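Local coordinates for extracellular matrix-binding protein ebh (Staphylococcus aureus subsp. aureus, PDB 4KJM) that probably acts as a staphylococcal cell-surface adhesin that binds the extracellular matrix, at residues A[28-33]-A[71-76]. Sequence-based numbering, arbitrary orientation.
Sequences EQKRNA and ALNGTQ. With NA (sodium ion), chain C.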
loop_
_atom_site.group_PDB
_atom_site.type_symbol
_atom_site.label_atom_id
_atom_site.label_comp_id
_atom_site.label_asym_id
_atom_site.label_seq_id
_atom_site.Cartn_x
_atom_site.Cartn_y
_atom_site.Cartn_z
ATOM N N GLU A 28 -13.772 -4.133 -10.244
ATOM C CA GLU A 28 -13.076 -4.331 -11.506
ATOM C C GLU A 28 -12.743 -3.042 -12.273
ATOM O O GLU A 28 -11.646 -2.911 -12.841
ATOM C CB GLU A 28 -13.895 -5.280 -12.403
ATOM C CG GLU A 28 -13.216 -5.588 -13.734
ATOM C CD GLU A 28 -13.958 -6.651 -14.545
ATOM O OE1 GLU A 28 -15.048 -7.099 -14.074
ATOM O OE2 GLU A 28 -13.467 -7.007 -15.664
ATOM N N GLN A 29 -13.668 -2.081 -12.288
ATOM C CA GLN A 29 -13.407 -0.802 -12.942
ATOM C C GLN A 29 -12.226 -0.085 -12.317
ATOM O O GLN A 29 -11.470 0.603 -13.017
ATOM C CB GLN A 29 -14.687 0.135 -12.918
ATOM N N LYS A 30 -12.081 -0.202 -11.011
ATOM C CA LYS A 30 -11.002 0.486 -10.320
ATOM C C LYS A 30 -9.670 -0.238 -10.601
ATOM O O LYS A 30 -8.615 0.394 -10.710
ATOM C CB LYS A 30 -11.326 0.601 -8.791
ATOM C CG LYS A 30 -12.514 1.509 -8.483
ATOM C CD LYS A 30 -12.906 1.455 -7.031
ATOM C CE LYS A 30 -13.878 2.573 -6.637
ATOM N NZ LYS A 30 -15.157 2.299 -7.274
ATOM N N ARG A 31 -9.700 -1.572 -10.698
ATOM C CA ARG A 31 -8.498 -2.297 -11.064
ATOM C C ARG A 31 -8.079 -1.893 -12.453
ATOM O O ARG A 31 -6.879 -1.618 -12.717
ATOM C CB ARG A 31 -8.702 -3.829 -11.000
ATOM C CG ARG A 31 -9.009 -4.328 -9.620
ATOM C CD ARG A 31 -8.942 -5.826 -9.513
ATOM N NE ARG A 31 -9.686 -6.570 -10.496
ATOM C CZ ARG A 31 -10.907 -7.083 -10.327
ATOM N NH1 ARG A 31 -11.590 -6.900 -9.218
ATOM N NH2 ARG A 31 -11.455 -7.803 -11.279
ATOM N N ASN A 32 -9.048 -1.801 -13.347
ATOM C CA ASN A 32 -8.731 -1.399 -14.708
ATOM C C ASN A 32 -8.154 0.007 -14.790
ATOM O O ASN A 32 -7.180 0.257 -15.497
ATOM C CB ASN A 32 -9.965 -1.494 -15.636
ATOM C CG ASN A 32 -10.433 -2.902 -15.822
ATOM O OD1 ASN A 32 -9.738 -3.857 -15.505
ATOM N ND2 ASN A 32 -11.649 -3.038 -16.297
ATOM N N ALA A 33 -8.737 0.919 -14.043
ATOM C CA ALA A 33 -8.246 2.324 -14.003
ATOM C C ALA A 33 -6.774 2.400 -13.495
ATOM O O ALA A 33 -5.977 3.165 -14.020
ATOM C CB ALA A 33 -9.169 3.173 -13.129
ATOM N N ALA A 71 -8.015 5.200 -5.157
ATOM C CA ALA A 71 -9.406 4.765 -5.400
ATOM C C ALA A 71 -9.588 3.246 -5.204
ATOM O O ALA A 71 -10.683 2.808 -4.917
ATOM C CB ALA A 71 -9.904 5.230 -6.777
ATOM N N LEU A 72 -8.522 2.448 -5.232
ATOM C CA LEU A 72 -8.683 0.997 -5.021
ATOM C C LEU A 72 -9.340 0.738 -3.695
ATOM O O LEU A 72 -9.013 1.381 -2.673
ATOM C CB LEU A 72 -7.314 0.307 -5.067
ATOM C CG LEU A 72 -6.563 0.443 -6.379
ATOM C CD1 LEU A 72 -5.191 -0.128 -6.209
ATOM C CD2 LEU A 72 -7.263 -0.366 -7.438
ATOM N N ASN A 73 -10.320 -0.165 -3.684
ATOM C CA ASN A 73 -11.146 -0.342 -2.500
ATOM C C ASN A 73 -11.349 -1.775 -2.037
ATOM O O ASN A 73 -12.373 -2.068 -1.437
ATOM C CB ASN A 73 -12.498 0.278 -2.756
ATOM C CG ASN A 73 -13.273 -0.408 -3.841
ATOM O OD1 ASN A 73 -12.729 -1.100 -4.694
ATOM N ND2 ASN A 73 -14.555 -0.063 -3.908
ATOM N N GLY A 74 -10.404 -2.663 -2.329
ATOM C CA GLY A 74 -10.412 -3.997 -1.820
ATOM C C GLY A 74 -10.570 -4.155 -0.329
ATOM O O GLY A 74 -11.308 -5.036 0.141
ATOM N N THR A 75 -9.900 -3.314 0.449
ATOM C CA THR A 75 -9.990 -3.379 1.887
ATOM C C THR A 75 -11.410 -3.110 2.396
ATOM O O THR A 75 -11.962 -3.911 3.184
ATOM C CB THR A 75 -9.018 -2.370 2.524
ATOM O OG1 THR A 75 -7.696 -2.628 2.049
ATOM C CG2 THR A 75 -8.997 -2.510 3.983
ATOM N N GLN A 76 -12.015 -2.024 1.891
ATOM C CA GLN A 76 -13.409 -1.715 2.252
ATOM C C GLN A 76 -14.362 -2.786 1.735
ATOM O O GLN A 76 -15.288 -3.164 2.443
ATOM C CB GLN A 76 -13.826 -0.292 1.809
ATOM C CG GLN A 76 -14.613 -0.218 0.498
ATOM C CD GLN A 76 -15.335 1.150 0.238
ATOM O OE1 GLN A 76 -15.370 1.690 -0.910
ATOM N NE2 GLN A 76 -15.951 1.687 1.295
HETATM NA NA NA C . -8.079 3.070 -1.323
HETATM O O HOH W 1 -5.952 2.529 -2.031
HETATM O O HOH W 2 -8.433 1.250 0.197
HETATM O O HOH W 3 -10.311 3.817 -0.547
#
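The turn between helices 55-71 and 74-90, beside a sodium site, is where K30 meets A71, L72 and N73. K30 reaches over from the start of helix 28-44. Its CD lies 3.4 Å from A71 O and 3.5 Å from N73 OD1. These are van der Waals contacts of the aliphatic chain, and no hydrogen bond joins the two segments. The side chains of K30 and N73 cross at about a right angle. K30 runs extended to CE and bends at chi4 (70°), which turns NZ to a salt bridge with D27. N73 chi1 (65°) places CG 3.7 Å from K30 CD. N73 OD1 accepts a hydrogen bond from D27 N, so D27 ties to both side chains.

The turn packs on helix 28-44 within the FIVAR helical bundle, and helix 74-90 carries the chain on into the second group of helices. N73 is the N-cap residue of helix 74-90, but its side chain makes no capping bond. L72 is buried, with CD2 3.6 Å from K30 O; N22, F23 and A26 also touch its side chain. L72 O points away from K30 and binds the sodium ion at 2.4 Å. H70 O and three waters complete the five ligands.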